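Long-range contacts in Lmo0488 protein (Listeria monocytogenes serovar 1/2a, PDB 5TED), which activates transcription of protocatechuate biosynthesis genes in response to shikimate as a LysR-type regulator, of which this chain is the effector-binding domain: residues G3-G8 with K32-S37; P67-L72 with A182-H187; Y92-L97 with V167-E172; F122-I127 with N171-D176. All blocks are in the same frame, centred on the assembly; numbering follows the deposited sequence.

Overall arrangement
All four contacts lie in the effector-binding domain, a periplasmic-binding-protein-like fold of two lobes with shikimate bound between them. Contacts 1 and 2, with centres about 19 Å apart, belong to one lobe; contacts 3 and 4, centres about 12 Å apart, belong to the other. The centres of contacts 1 and 3 are about 40 Å apart across the middle of the chain. Contact 1 closes first along the sequence; contact 2 spans 109 residues that include contacts 3 and 4. Contacts 3 and 4 share Asn171 and Glu172 and touch through Leu97. Strand 69-84 joins the lobes, pairing with 177-184 in contact 2 and with 165-170 of contact 3, consistent with effector sensing through the relation between lobes.

Contact 1 of 4, residues G3-G8 with K32-S37; sequences GNIDLG and KDITFS
Strands 4-8 and 35-37 run parallel, their axes 25° apart and 4.5 Å at closest approach, with Asn4 opposite Thr35, Ile5 opposite Phe36 and Asp6 opposite Ser37. They are the two strands of a beta-alpha-beta unit whose connecting helix is 17-26. Four backbone bonds follow: Thr35 N to Gly3 O, Ile5 N to Thr35 O, Ser37 N to Ile5 O and Leu7 N to Ser37 O. The last, at 2.9 Å between Leu7 N and Ser37 O, is the straightest (172°) and lies nearly along the C=O axis. On the face bearing Ile5 and Phe36, the two side chains stand side by side and point the same way, with Ile5 CB 3.8 Å from Phe36 CD2. Ile5 CD1 lies against the ring and also touches Ile34 CG2 at 3.7 Å. Helices 17-26 and 191-208 cover this apolar face, and the Phe196 ring meets Phe36 edge-to-face. Tyr149 of the second subunit also packs on Phe36. The other face is polar. Asn4 CG stands anti to its backbone N (chi1 -179°), which lays the amide across Thr35 at about a right angle. A water lies close to Asn4 OD1 as well, while ND2 makes a weak bond to Asp6 OD1. Thr35 OG1, held between its own backbone N and carbonyl carbon, donates in the amide plane to a lone pair of Asn4 OD1 at 2.8 Å.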
loop_
_atom_site.group_PDB
_atom_site.type_symbol
_atom_site.label_atom_id
_atom_site.label_comp_id
_atom_site.label_asym_id
_atom_site.label_seq_id
_atom_site.Cartn_x
_atom_site.Cartn_y
_atom_site.Cartn_z
ATOM N N GLY A 3 16.874 -11.541 19.460
ATOM C CA GLY A 3 16.770 -11.929 18.071
ATOM C C GLY A 3 15.770 -11.074 17.322
ATOM O O GLY A 3 15.087 -10.203 17.874
ATOM N N ASN A 4 15.695 -11.363 16.031
ATOM C CA ASN A 4 14.887 -10.618 15.087
ATOM C C ASN A 4 13.760 -11.489 14.560
ATOM O O ASN A 4 13.889 -12.712 14.479
ATOM C CB ASN A 4 15.729 -10.138 13.909
ATOM C CG ASN A 4 14.914 -9.345 12.911
ATOM O OD1 ASN A 4 14.519 -8.219 13.185
ATOM N ND2 ASN A 4 14.662 -9.928 11.741
ATOM N N ILE A 5 12.650 -10.844 14.215
ATOM C CA ILE A 5 11.510 -11.503 13.596
ATOM C C ILE A 5 11.231 -10.801 12.279
ATOM O O ILE A 5 10.975 -9.588 12.251
ATOM C CB ILE A 5 10.256 -11.486 14.483
ATOM C CG1 ILE A 5 10.507 -12.268 15.769
ATOM C CG2 ILE A 5 9.048 -12.040 13.686
ATOM C CD1 ILE A 5 9.446 -12.070 16.820
ATOM N N ASP A 6 11.289 -11.551 11.188
ATOM C CA ASP A 6 10.887 -11.022 9.892
ATOM C C ASP A 6 9.436 -11.405 9.668
ATOM O O ASP A 6 9.117 -12.583 9.476
ATOM C CB ASP A 6 11.777 -11.550 8.777
ATOM C CG ASP A 6 13.177 -10.993 8.852
ATOM O OD1 ASP A 6 13.329 -9.776 9.132
ATOM O OD2 ASP A 6 14.110 -11.773 8.639
ATOM N N LEU A 7 8.561 -10.407 9.669
ATOM C CA LEU A 7 7.126 -10.641 9.586
ATOM C C LEU A 7 6.602 -10.059 8.281
ATOM O O LEU A 7 6.699 -8.847 8.055
ATOM C CB LEU A 7 6.438 -10.004 10.788
ATOM C CG LEU A 7 4.927 -10.141 10.821
ATOM C CD1 LEU A 7 4.565 -11.632 11.050
ATOM C CD2 LEU A 7 4.438 -9.239 11.946
ATOM N N GLY A 8 6.020 -10.907 7.443
ATOM C CA GLY A 8 5.392 -10.477 6.197
ATOM C C GLY A 8 3.881 -10.535 6.329
ATOM O O GLY A 8 3.350 -11.457 6.941
ATOM N N LYS A 32 11.335 -6.826 25.129
ATOM C CA LYS A 32 11.812 -5.495 24.760
ATOM C C LYS A 32 12.965 -5.551 23.760
ATOM O O LYS A 32 13.112 -4.642 22.940
ATOM C CB LYS A 32 12.261 -4.728 25.998
ATOM C CG LYS A 32 11.197 -4.567 27.055
ATOM C CD LYS A 32 10.323 -3.385 26.771
ATOM C CE LYS A 32 9.259 -3.246 27.850
ATOM N NZ LYS A 32 8.241 -2.277 27.432
ATOM N N ASP A 33 13.824 -6.561 23.852
ATOM C CA ASP A 33 15.022 -6.612 23.026
ATOM C C ASP A 33 14.801 -7.296 21.681
ATOM O O ASP A 33 15.738 -7.370 20.885
ATOM C CB ASP A 33 16.147 -7.330 23.772
ATOM C CG ASP A 33 16.596 -6.576 25.004
ATOM O OD1 ASP A 33 16.314 -5.363 25.095
ATOM O OD2 ASP A 33 17.241 -7.206 25.869
ATOM N N ILE A 34 13.612 -7.844 21.431
ATOM C CA ILE A 34 13.348 -8.457 20.132
ATOM C C ILE A 34 13.231 -7.361 19.077
ATOM O O ILE A 34 12.711 -6.272 19.348
ATOM C CB ILE A 34 12.065 -9.294 20.214
ATOM C CG1 ILE A 34 12.248 -10.432 21.220
ATOM C CG2 ILE A 34 11.632 -9.783 18.801
ATOM C CD1 ILE A 34 11.000 -11.210 21.474
ATOM N N THR A 35 13.737 -7.616 17.875
ATOM C CA THR A 35 13.588 -6.639 16.804
ATOM C C THR A 35 12.744 -7.235 15.685
ATOM O O THR A 35 12.592 -8.452 15.586
ATOM C CB THR A 35 14.944 -6.201 16.246
ATOM O OG1 THR A 35 15.587 -7.308 15.574
ATOM C CG2 THR A 35 15.816 -5.750 17.401
ATOM N N PHE A 36 12.196 -6.365 14.836
ATOM C CA PHE A 36 11.348 -6.781 13.728
ATOM C C PHE A 36 11.797 -6.110 12.437
ATOM O O PHE A 36 12.318 -4.990 12.445
ATOM C CB PHE A 36 9.883 -6.390 13.918
ATOM C CG PHE A 36 9.146 -7.151 14.976
ATOM C CD1 PHE A 36 9.243 -6.790 16.309
ATOM C CD2 PHE A 36 8.289 -8.183 14.621
ATOM C CE1 PHE A 36 8.525 -7.474 17.283
ATOM C CE2 PHE A 36 7.564 -8.862 15.585
ATOM C CZ PHE A 36 7.684 -8.503 16.914
ATOM N N SER A 37 11.543 -6.792 11.323
ATOM C CA SER A 37 11.433 -6.160 10.015
ATOM C C SER A 37 10.082 -6.548 9.432
ATOM O O SER A 37 9.641 -7.688 9.607
ATOM C CB SER A 37 12.579 -6.568 9.094
ATOM O OG SER A 37 13.693 -5.713 9.314
HETATM O O HOH W 1 17.637 -8.659 20.062
HETATM O O HOH W 2 15.148 -6.108 11.564
#

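Contact 2 of 4, residues P67-L72 with A182-H187; sequences PDIEFL and ASLKNH
Ala182 CB is the middle of an apolar cluster, 3.9 Å from Ile69 CG2 and equally far from Phe71 CD2. Within segment 67-72, Ile69 CG2 sits over one face of the Phe71 ring, 3.5 Å above its plane and offset toward the rim, so the methyl touches both ring and alanine. Helix 43-51 closes over the group through Ile47 and Leu50, and Tyr62 meets Phe71 edge-to-face. The backbone beneath is an antiparallel pairing of strands 69-72 and 182-184, whose directions differ by 153°. It lies in the mixed sheet of the LysR effector-binding domain, at the start of strand 69-84. Glu70 and Ser183 form the hydrogen-bonded pair: Glu70 N gives a bond of 2.8 Å to Ser183 O, nearly along its C=O axis, and Ser183 N answers at 3.1 Å to Glu70 O. Farther out, Lys185 N donates to Asp68 O from above the carbonyl plane, as the chain enters a type II turn from Leu184 to His187. The Lys185 side chain, bent at chi3, folds back over segment 67-72, bringing CE to 3.4 Å from Pro67 O. On the face of Glu70 and Ser183, Glu70 extends fully, and OE1 forms a salt bridge with Lys197, whose NZ also bonds Ser183 OG. Two waters lie between Glu70 OE1 and Ser183 OG: one is 2.9 Å from Glu70 OE1, the other binds OE1 weakly and also donates to Leu184 O.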
loop_
_atom_site.group_PDB
_atom_site.type_symbol
_atom_site.label_atom_id
_atom_site.label_comp_id
_atom_site.label_asym_id
_atom_site.label_seq_id
_atom_site.Cartn_x
_atom_site.Cartn_y
_atom_site.Cartn_z
ATOM N N PRO A 67 0.547 -27.933 1.655
ATOM C CA PRO A 67 0.726 -28.796 2.832
ATOM C C PRO A 67 1.955 -28.457 3.663
ATOM O O PRO A 67 2.032 -28.875 4.826
ATOM C CB PRO A 67 0.837 -30.195 2.215
ATOM C CG PRO A 67 1.397 -29.943 0.849
ATOM C CD PRO A 67 0.771 -28.656 0.392
ATOM N N ASP A 68 2.925 -27.734 3.101
ATOM C CA ASP A 68 4.109 -27.334 3.849
ATOM C C ASP A 68 3.867 -26.141 4.758
ATOM O O ASP A 68 4.733 -25.828 5.587
ATOM C CB ASP A 68 5.248 -27.019 2.878
ATOM C CG ASP A 68 5.657 -28.230 2.048
ATOM O OD1 ASP A 68 5.514 -29.372 2.543
ATOM O OD2 ASP A 68 6.114 -28.031 0.905
ATOM N N ILE A 69 2.728 -25.465 4.628
ATOM C CA ILE A 69 2.451 -24.252 5.387
ATOM C C ILE A 69 1.344 -24.545 6.382
ATOM O O ILE A 69 0.321 -25.142 6.026
ATOM C CB ILE A 69 2.074 -23.084 4.465
ATOM C CG1 ILE A 69 3.260 -22.748 3.558
ATOM C CG2 ILE A 69 1.716 -21.866 5.287
ATOM C CD1 ILE A 69 2.980 -21.690 2.570
ATOM N N GLU A 70 1.557 -24.143 7.628
ATOM C CA GLU A 70 0.535 -24.232 8.658
ATOM C C GLU A 70 -0.205 -22.906 8.730
ATOM O O GLU A 70 0.416 -21.866 8.947
ATOM C CB GLU A 70 1.167 -24.551 10.006
ATOM C CG GLU A 70 0.193 -24.454 11.145
ATOM C CD GLU A 70 0.871 -24.492 12.477
ATOM O OE1 GLU A 70 1.501 -23.492 12.869
ATOM O OE2 GLU A 70 0.777 -25.537 13.134
ATOM N N PHE A 71 -1.525 -22.941 8.563
ATOM C CA PHE A 71 -2.370 -21.758 8.680
ATOM C C PHE A 71 -3.207 -21.886 9.949
ATOM O O PHE A 71 -3.899 -22.891 10.127
ATOM C CB PHE A 71 -3.297 -21.612 7.470
ATOM C CG PHE A 71 -2.586 -21.419 6.150
ATOM C CD1 PHE A 71 -2.236 -22.518 5.370
ATOM C CD2 PHE A 71 -2.297 -20.148 5.675
ATOM C CE1 PHE A 71 -1.599 -22.358 4.135
ATOM C CE2 PHE A 71 -1.667 -19.972 4.432
ATOM C CZ PHE A 71 -1.314 -21.088 3.667
ATOM N N LEU A 72 -3.110 -20.903 10.845
ATOM C CA LEU A 72 -3.923 -20.872 12.057
ATOM C C LEU A 72 -4.717 -19.573 12.108
ATOM O O LEU A 72 -4.152 -18.493 11.868
ATOM C CB LEU A 72 -3.066 -21.021 13.336
ATOM C CG LEU A 72 -2.372 -22.388 13.477
ATOM C CD1 LEU A 72 -1.450 -22.398 14.647
ATOM C CD2 LEU A 72 -3.401 -23.478 13.651
ATOM N N ALA A 182 0.585 -17.643 9.283
ATOM C CA ALA A 182 1.142 -18.733 8.495
ATOM C C ALA A 182 2.620 -18.918 8.826
ATOM O O ALA A 182 3.345 -17.937 9.034
ATOM C CB ALA A 182 0.944 -18.470 6.994
ATOM N N SER A 183 3.051 -20.184 8.891
ATOM C CA SER A 183 4.437 -20.541 9.171
ATOM C C SER A 183 4.755 -21.870 8.494
ATOM O O SER A 183 3.852 -22.621 8.107
ATOM C CB SER A 183 4.704 -20.642 10.676
ATOM O OG SER A 183 3.895 -21.642 11.277
ATOM N N LEU A 184 6.054 -22.154 8.348
ATOM C CA LEU A 184 6.477 -23.420 7.753
ATOM C C LEU A 184 6.247 -24.553 8.736
ATOM O O LEU A 184 6.728 -24.513 9.870
ATOM C CB LEU A 184 7.955 -23.386 7.368
ATOM C CG LEU A 184 8.375 -22.679 6.092
ATOM C CD1 LEU A 184 9.887 -22.912 5.854
ATOM C CD2 LEU A 184 7.528 -23.170 4.916
ATOM N N LYS A 185 5.552 -25.591 8.283
ATOM C CA LYS A 185 5.232 -26.709 9.152
ATOM C C LYS A 185 6.489 -27.492 9.533
ATOM O O LYS A 185 7.390 -27.697 8.714
ATOM C CB LYS A 185 4.227 -27.622 8.445
ATOM C CG LYS A 185 3.267 -28.347 9.361
ATOM C CD LYS A 185 2.144 -29.012 8.568
ATOM C CE LYS A 185 1.154 -27.969 8.035
ATOM N NZ LYS A 185 -0.134 -28.561 7.562
ATOM N N ASN A 186 6.535 -27.936 10.791
ATOM C CA ASN A 186 7.584 -28.821 11.316
ATOM C C ASN A 186 8.986 -28.234 11.142
ATOM O O ASN A 186 9.975 -28.961 11.094
ATOM C CB ASN A 186 7.520 -30.211 10.664
ATOM C CG ASN A 186 6.178 -30.896 10.855
ATOM O OD1 ASN A 186 5.608 -30.893 11.946
ATOM N ND2 ASN A 186 5.678 -31.511 9.789
ATOM N N HIS A 187 9.107 -26.918 11.169
ATOM C CA HIS A 187 10.365 -26.245 10.898
ATOM C C HIS A 187 10.855 -25.582 12.178
ATOM O O HIS A 187 10.053 -25.144 13.008
ATOM C CB HIS A 187 10.181 -25.183 9.815
ATOM C CG HIS A 187 11.467 -24.651 9.270
ATOM N ND1 HIS A 187 12.074 -23.518 9.766
ATOM C CD2 HIS A 187 12.253 -25.087 8.260
ATOM C CE1 HIS A 187 13.193 -23.294 9.101
ATOM N NE2 HIS A 187 13.321 -24.227 8.177
HETATM O O HOH W 3 1.063 -20.821 11.857
HETATM O O HOH W 4 4.463 -24.396 12.031
#

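Contact 3 of 4, residues Y92-L97 with V167-E172; sequences YDSIDL and VLSINE
Asn171 ND2 is gripped by two hydrogen bonds, one to Ser94 OG at 2.9 Å and one to a water that also makes a weak bond to Asp96 OD1. The serine oxygen lies close to the amide plane, and its place between the backbone N and carbonyl carbon of Ser94 (chi1 71°) brings it to the amide edge. Behind this clasp the two-residue strand 94-95 runs parallel to strand 165-170 and extends the sheet. Ile95 is held through both its backbone N and its backbone O: N reaches Ser169 O at 3.0 Å, and O takes Asn171 N at 2.8 Å (168°). Leu97 N donates to Glu172 O at 2.7 Å, nearly along the C=O axis, so the pairing outlasts the strands. Asp96 OD1 also receives a weak bond from Glu172 N. On the face of Ile95 and Ile170 the contact turns apolar, with Ile95 CD1 4.0 Å from Leu168 CD1 and Val81 of strand 69-84 behind Ile95. Leu168 CD2 presses on Tyr92 O at 3.1 Å. Backbone bonds thus set the register, and the Ser94-Asn171 bond fastens the loop after strand 165-170: the grip is polar at the surface, apolar on the Ile95-Leu168 side.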
loop_
_atom_site.group_PDB
_atom_site.type_symbol
_atom_site.label_atom_id
_atom_site.label_comp_id
_atom_site.label_asym_id
_atom_site.label_seq_id
_atom_site.Cartn_x
_atom_site.Cartn_y
_atom_site.Cartn_z
ATOM N N TYR A 92 -28.904 2.968 -1.331
ATOM C CA TYR A 92 -29.149 1.904 -0.372
ATOM C C TYR A 92 -28.145 1.970 0.771
ATOM O O TYR A 92 -27.104 2.628 0.683
ATOM C CB TYR A 92 -29.059 0.535 -1.058
ATOM C CG TYR A 92 -29.895 0.437 -2.319
ATOM C CD1 TYR A 92 -31.283 0.517 -2.262
ATOM C CD2 TYR A 92 -29.297 0.281 -3.566
ATOM C CE1 TYR A 92 -32.060 0.439 -3.416
ATOM C CE2 TYR A 92 -30.066 0.201 -4.726
ATOM C CZ TYR A 92 -31.448 0.280 -4.641
ATOM O OH TYR A 92 -32.215 0.202 -5.785
ATOM N N ASP A 93 -28.471 1.264 1.854
ATOM C CA ASP A 93 -27.520 1.048 2.931
ATOM C C ASP A 93 -26.990 -0.371 2.939
ATOM O O ASP A 93 -25.899 -0.602 3.461
ATOM C CB ASP A 93 -28.150 1.348 4.299
ATOM C CG ASP A 93 -28.548 2.807 4.463
ATOM O OD1 ASP A 93 -27.808 3.706 4.011
ATOM O OD2 ASP A 93 -29.622 3.056 5.057
ATOM N N SER A 94 -27.727 -1.315 2.361
ATOM C CA SER A 94 -27.295 -2.697 2.224
ATOM C C SER A 94 -27.872 -3.245 0.928
ATOM O O SER A 94 -28.940 -2.817 0.485
ATOM C CB SER A 94 -27.764 -3.547 3.413
ATOM O OG SER A 94 -29.169 -3.749 3.343
ATOM N N ILE A 95 -27.187 -4.229 0.348
ATOM C CA ILE A 95 -27.561 -4.793 -0.946
ATOM C C ILE A 95 -27.212 -6.272 -0.943
ATOM O O ILE A 95 -26.480 -6.755 -0.086
ATOM C CB ILE A 95 -26.853 -4.093 -2.133
ATOM C CG1 ILE A 95 -25.328 -4.281 -2.050
ATOM C CG2 ILE A 95 -27.209 -2.613 -2.187
ATOM C CD1 ILE A 95 -24.585 -3.845 -3.336
ATOM N N ASP A 96 -27.769 -6.990 -1.905
ATOM C CA ASP A 96 -27.340 -8.330 -2.266
ATOM C C ASP A 96 -26.259 -8.199 -3.322
ATOM O O ASP A 96 -26.245 -7.230 -4.087
ATOM C CB ASP A 96 -28.506 -9.146 -2.818
ATOM C CG ASP A 96 -29.599 -9.379 -1.784
ATOM O OD1 ASP A 96 -29.308 -9.306 -0.568
ATOM O OD2 ASP A 96 -30.756 -9.610 -2.196
ATOM N N LEU A 97 -25.320 -9.148 -3.336
ATOM C CA LEU A 97 -24.238 -9.037 -4.313
ATOM C C LEU A 97 -24.792 -8.987 -5.733
ATOM O O LEU A 97 -24.267 -8.260 -6.588
ATOM C CB LEU A 97 -23.237 -10.184 -4.155
ATOM C CG LEU A 97 -21.868 -10.037 -4.821
ATOM C CD1 LEU A 97 -21.216 -8.724 -4.407
ATOM C CD2 LEU A 97 -20.972 -11.216 -4.432
ATOM N N VAL A 167 -20.284 3.008 1.667
ATOM C CA VAL A 167 -19.954 1.621 1.978
ATOM C C VAL A 167 -21.255 0.869 2.220
ATOM O O VAL A 167 -22.060 1.266 3.075
ATOM C CB VAL A 167 -19.009 1.522 3.194
ATOM C CG1 VAL A 167 -18.730 0.064 3.549
ATOM C CG2 VAL A 167 -17.698 2.258 2.934
ATOM N N LEU A 168 -21.476 -0.209 1.469
ATOM C CA LEU A 168 -22.719 -0.977 1.523
ATOM C C LEU A 168 -22.445 -2.339 2.127
ATOM O O LEU A 168 -21.570 -3.069 1.647
ATOM C CB LEU A 168 -23.326 -1.171 0.130
ATOM C CG LEU A 168 -23.526 0.125 -0.647
ATOM C CD1 LEU A 168 -23.764 -0.141 -2.112
ATOM C CD2 LEU A 168 -24.668 0.915 -0.018
ATOM N N SER A 169 -23.212 -2.699 3.151
ATOM C CA SER A 169 -23.081 -4.040 3.692
ATOM C C SER A 169 -23.752 -5.029 2.746
ATOM O O SER A 169 -24.674 -4.679 2.001
ATOM C CB SER A 169 -23.671 -4.117 5.110
ATOM O OG SER A 169 -25.081 -4.036 5.085
ATOM N N ILE A 170 -23.259 -6.266 2.765
ATOM C CA ILE A 170 -23.699 -7.321 1.861
ATOM C C ILE A 170 -24.650 -8.237 2.624
ATOM O O ILE A 170 -24.240 -8.962 3.539
ATOM C CB ILE A 170 -22.509 -8.113 1.294
ATOM C CG1 ILE A 170 -21.590 -7.212 0.451
ATOM C CG2 ILE A 170 -22.998 -9.315 0.504
ATOM C CD1 ILE A 170 -20.287 -7.879 0.023
ATOM N N ASN A 171 -25.914 -8.255 2.210
ATOM C CA ASN A 171 -26.870 -9.159 2.841
ATOM C C ASN A 171 -26.641 -10.591 2.371
ATOM O O ASN A 171 -26.343 -11.475 3.175
ATOM C CB ASN A 171 -28.301 -8.700 2.549
ATOM C CG ASN A 171 -28.591 -7.319 3.112
ATOM O OD1 ASN A 171 -28.153 -6.981 4.218
ATOM N ND2 ASN A 171 -29.338 -6.518 2.363
ATOM N N GLU A 172 -26.742 -10.825 1.066
ATOM C CA GLU A 172 -26.534 -12.146 0.479
ATOM C C GLU A 172 -25.557 -12.077 -0.716
ATOM O O GLU A 172 -25.571 -11.106 -1.475
ATOM C CB GLU A 172 -27.883 -12.718 0.022
ATOM C CG GLU A 172 -27.852 -14.155 -0.460
ATOM C CD GLU A 172 -27.926 -15.156 0.681
ATOM O OE1 GLU A 172 -28.349 -14.765 1.793
ATOM O OE2 GLU A 172 -27.560 -16.332 0.461
HETATM O O HOH W 5 -24.256 1.459 4.404
HETATM O O HOH W 6 -30.714 -6.512 0.392
#

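Contact 4 of 4, residues F122-I127 with N171-D176; sequences FAEINI and NEPKHD
A Schellman motif ends helix 115-124, and its last turn meets the loop between strands 165-170 and 177-184. Asn126, with positive phi, reverses the chain: Ile127 N returns to Phe122 O, and Asn126 N to Ala123 O, each pair 2.9 Å apart. Ile125, the first residue to leave helical angles, touches Pro173 CD with its CG2 (3.7 Å), the two side chains crossing at about a right angle. Pro173 follows a cis peptide bond, and Leu97 and Leu121 flank this apolar spot. Glu124 leaves the helix with CG anti to its backbone N (chi1 176°) and an extended chain. It slides past Pro173 in the opposite direction, OE2 lying 3.7 Å from Pro173 CB, and meets His175 tip to tip. His175 NE2 donates to the syn lone pair of Glu124 OE1 at 2.8 Å. The bond is bent (130°), the oxygen lies somewhat off the ring plane, and carboxylate and ring planes stand 70° apart. The other oxygen faces a like charge, Glu124 OE2 being 4.5 Å from Glu172 OE2. A water donating to both would ease that repulsion, and the paired carboxylates probably favour a protonated His175. The loop is also tied by Asn171 and Glu172 to segment 92-97. The arrangement is a surface His-carboxylate hydrogen bond beside a cis-proline, set against a Schellman-capped helix end.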
loop_
_atom_site.group_PDB
_atom_site.type_symbol
_atom_site.label_atom_id
_atom_site.label_comp_id
_atom_site.label_asym_id
_atom_site.label_seq_id
_atom_site.Cartn_x
_atom_site.Cartn_y
_atom_site.Cartn_z
ATOM N N PHE A 122 -19.417 -14.795 -6.219
ATOM C CA PHE A 122 -20.064 -14.529 -7.502
ATOM C C PHE A 122 -20.517 -15.820 -8.166
ATOM O O PHE A 122 -21.582 -15.861 -8.796
ATOM C CB PHE A 122 -19.120 -13.764 -8.444
ATOM C CG PHE A 122 -18.968 -12.304 -8.115
ATOM C CD1 PHE A 122 -20.024 -11.419 -8.301
ATOM C CD2 PHE A 122 -17.751 -11.804 -7.658
ATOM C CE1 PHE A 122 -19.886 -10.069 -7.986
ATOM C CE2 PHE A 122 -17.594 -10.450 -7.359
ATOM C CZ PHE A 122 -18.664 -9.580 -7.529
ATOM N N ALA A 123 -19.715 -16.880 -8.059
ATOM C CA ALA A 123 -20.130 -18.160 -8.622
ATOM C C ALA A 123 -21.351 -18.709 -7.891
ATOM O O ALA A 123 -22.238 -19.309 -8.511
ATOM C CB ALA A 123 -18.969 -19.150 -8.584
ATOM N N GLU A 124 -21.415 -18.517 -6.571
ATOM C CA GLU A 124 -22.563 -19.001 -5.808
ATOM C C GLU A 124 -23.866 -18.410 -6.329
ATOM O O GLU A 124 -24.873 -19.117 -6.451
ATOM C CB GLU A 124 -22.399 -18.659 -4.331
ATOM C CG GLU A 124 -23.589 -19.033 -3.480
ATOM C CD GLU A 124 -23.326 -18.843 -2.003
ATOM O OE1 GLU A 124 -22.147 -18.647 -1.626
ATOM O OE2 GLU A 124 -24.299 -18.893 -1.221
ATOM N N ILE A 125 -23.869 -17.113 -6.631
ATOM C CA ILE A 125 -25.066 -16.433 -7.114
ATOM C C ILE A 125 -25.084 -16.464 -8.641
ATOM O O ILE A 125 -25.883 -15.769 -9.280
ATOM C CB ILE A 125 -25.147 -14.998 -6.555
ATOM C CG1 ILE A 125 -23.909 -14.187 -6.949
ATOM C CG2 ILE A 125 -25.283 -15.030 -5.037
ATOM C CD1 ILE A 125 -24.050 -12.689 -6.714
ATOM N N ASN A 126 -24.191 -17.261 -9.230
ATOM C CA ASN A 126 -24.142 -17.486 -10.679
ATOM C C ASN A 126 -24.132 -16.173 -11.465
ATOM O O ASN A 126 -24.907 -15.974 -12.400
ATOM C CB ASN A 126 -25.308 -18.381 -11.116
ATOM C CG ASN A 126 -24.973 -19.225 -12.334
ATOM O OD1 ASN A 126 -24.254 -20.221 -12.235
ATOM N ND2 ASN A 126 -25.503 -18.832 -13.490
ATOM N N ILE A 127 -23.221 -15.277 -11.095
ATOM C CA ILE A 127 -23.050 -13.989 -11.758
ATOM C C ILE A 127 -21.607 -13.865 -12.222
ATOM O O ILE A 127 -20.677 -14.240 -11.496
ATOM C CB ILE A 127 -23.432 -12.812 -10.839
ATOM C CG1 ILE A 127 -24.942 -12.793 -10.613
ATOM C CG2 ILE A 127 -22.930 -11.489 -11.401
ATOM C CD1 ILE A 127 -25.397 -11.640 -9.750
ATOM N N ASN A 171 -25.914 -8.255 2.210
ATOM C CA ASN A 171 -26.870 -9.159 2.841
ATOM C C ASN A 171 -26.641 -10.591 2.371
ATOM O O ASN A 171 -26.343 -11.475 3.175
ATOM C CB ASN A 171 -28.301 -8.700 2.549
ATOM C CG ASN A 171 -28.591 -7.319 3.112
ATOM O OD1 ASN A 171 -28.153 -6.981 4.218
ATOM N ND2 ASN A 171 -29.338 -6.518 2.363
ATOM N N GLU A 172 -26.742 -10.825 1.066
ATOM C CA GLU A 172 -26.534 -12.146 0.479
ATOM C C GLU A 172 -25.557 -12.077 -0.716
ATOM O O GLU A 172 -25.571 -11.106 -1.475
ATOM C CB GLU A 172 -27.883 -12.718 0.022
ATOM C CG GLU A 172 -27.852 -14.155 -0.460
ATOM C CD GLU A 172 -27.926 -15.156 0.681
ATOM O OE1 GLU A 172 -28.349 -14.765 1.793
ATOM O OE2 GLU A 172 -27.560 -16.332 0.461
ATOM N N PRO A 173 -24.685 -13.088 -0.872
ATOM C CA PRO A 173 -24.448 -14.221 0.028
ATOM C C PRO A 173 -23.496 -13.823 1.160
ATOM O O PRO A 173 -22.676 -12.940 0.961
ATOM C CB PRO A 173 -23.813 -15.269 -0.884
ATOM C CG PRO A 173 -23.122 -14.473 -1.943
ATOM C CD PRO A 173 -23.876 -13.180 -2.103
ATOM N N LYS A 174 -23.604 -14.447 2.328
ATOM C CA LYS A 174 -22.762 -14.117 3.465
ATOM C C LYS A 174 -21.742 -15.218 3.697
ATOM O O LYS A 174 -22.101 -16.391 3.818
ATOM N N HIS A 175 -20.471 -14.826 3.747
ATOM C CA HIS A 175 -19.419 -15.783 4.062
ATOM C C HIS A 175 -18.279 -15.067 4.777
ATOM O O HIS A 175 -18.017 -13.882 4.550
ATOM C CB HIS A 175 -18.908 -16.515 2.808
ATOM C CG HIS A 175 -19.882 -17.511 2.241
ATOM N ND1 HIS A 175 -20.014 -18.792 2.735
ATOM C CD2 HIS A 175 -20.768 -17.412 1.220
ATOM C CE1 HIS A 175 -20.939 -19.438 2.045
ATOM N NE2 HIS A 175 -21.411 -18.624 1.119
ATOM N N ASP A 176 -17.600 -15.815 5.640
ATOM C CA ASP A 176 -16.570 -15.263 6.502
ATOM C C ASP A 176 -15.258 -15.105 5.743
ATOM O O ASP A 176 -14.883 -15.959 4.936
ATOM C CB ASP A 176 -16.381 -16.159 7.723
ATOM C CG ASP A 176 -17.661 -16.318 8.516
ATOM O OD1 ASP A 176 -18.028 -15.366 9.238
ATOM O OD2 ASP A 176 -18.308 -17.384 8.395
HETATM O O HOH W 7 -25.270 -17.879 1.478
#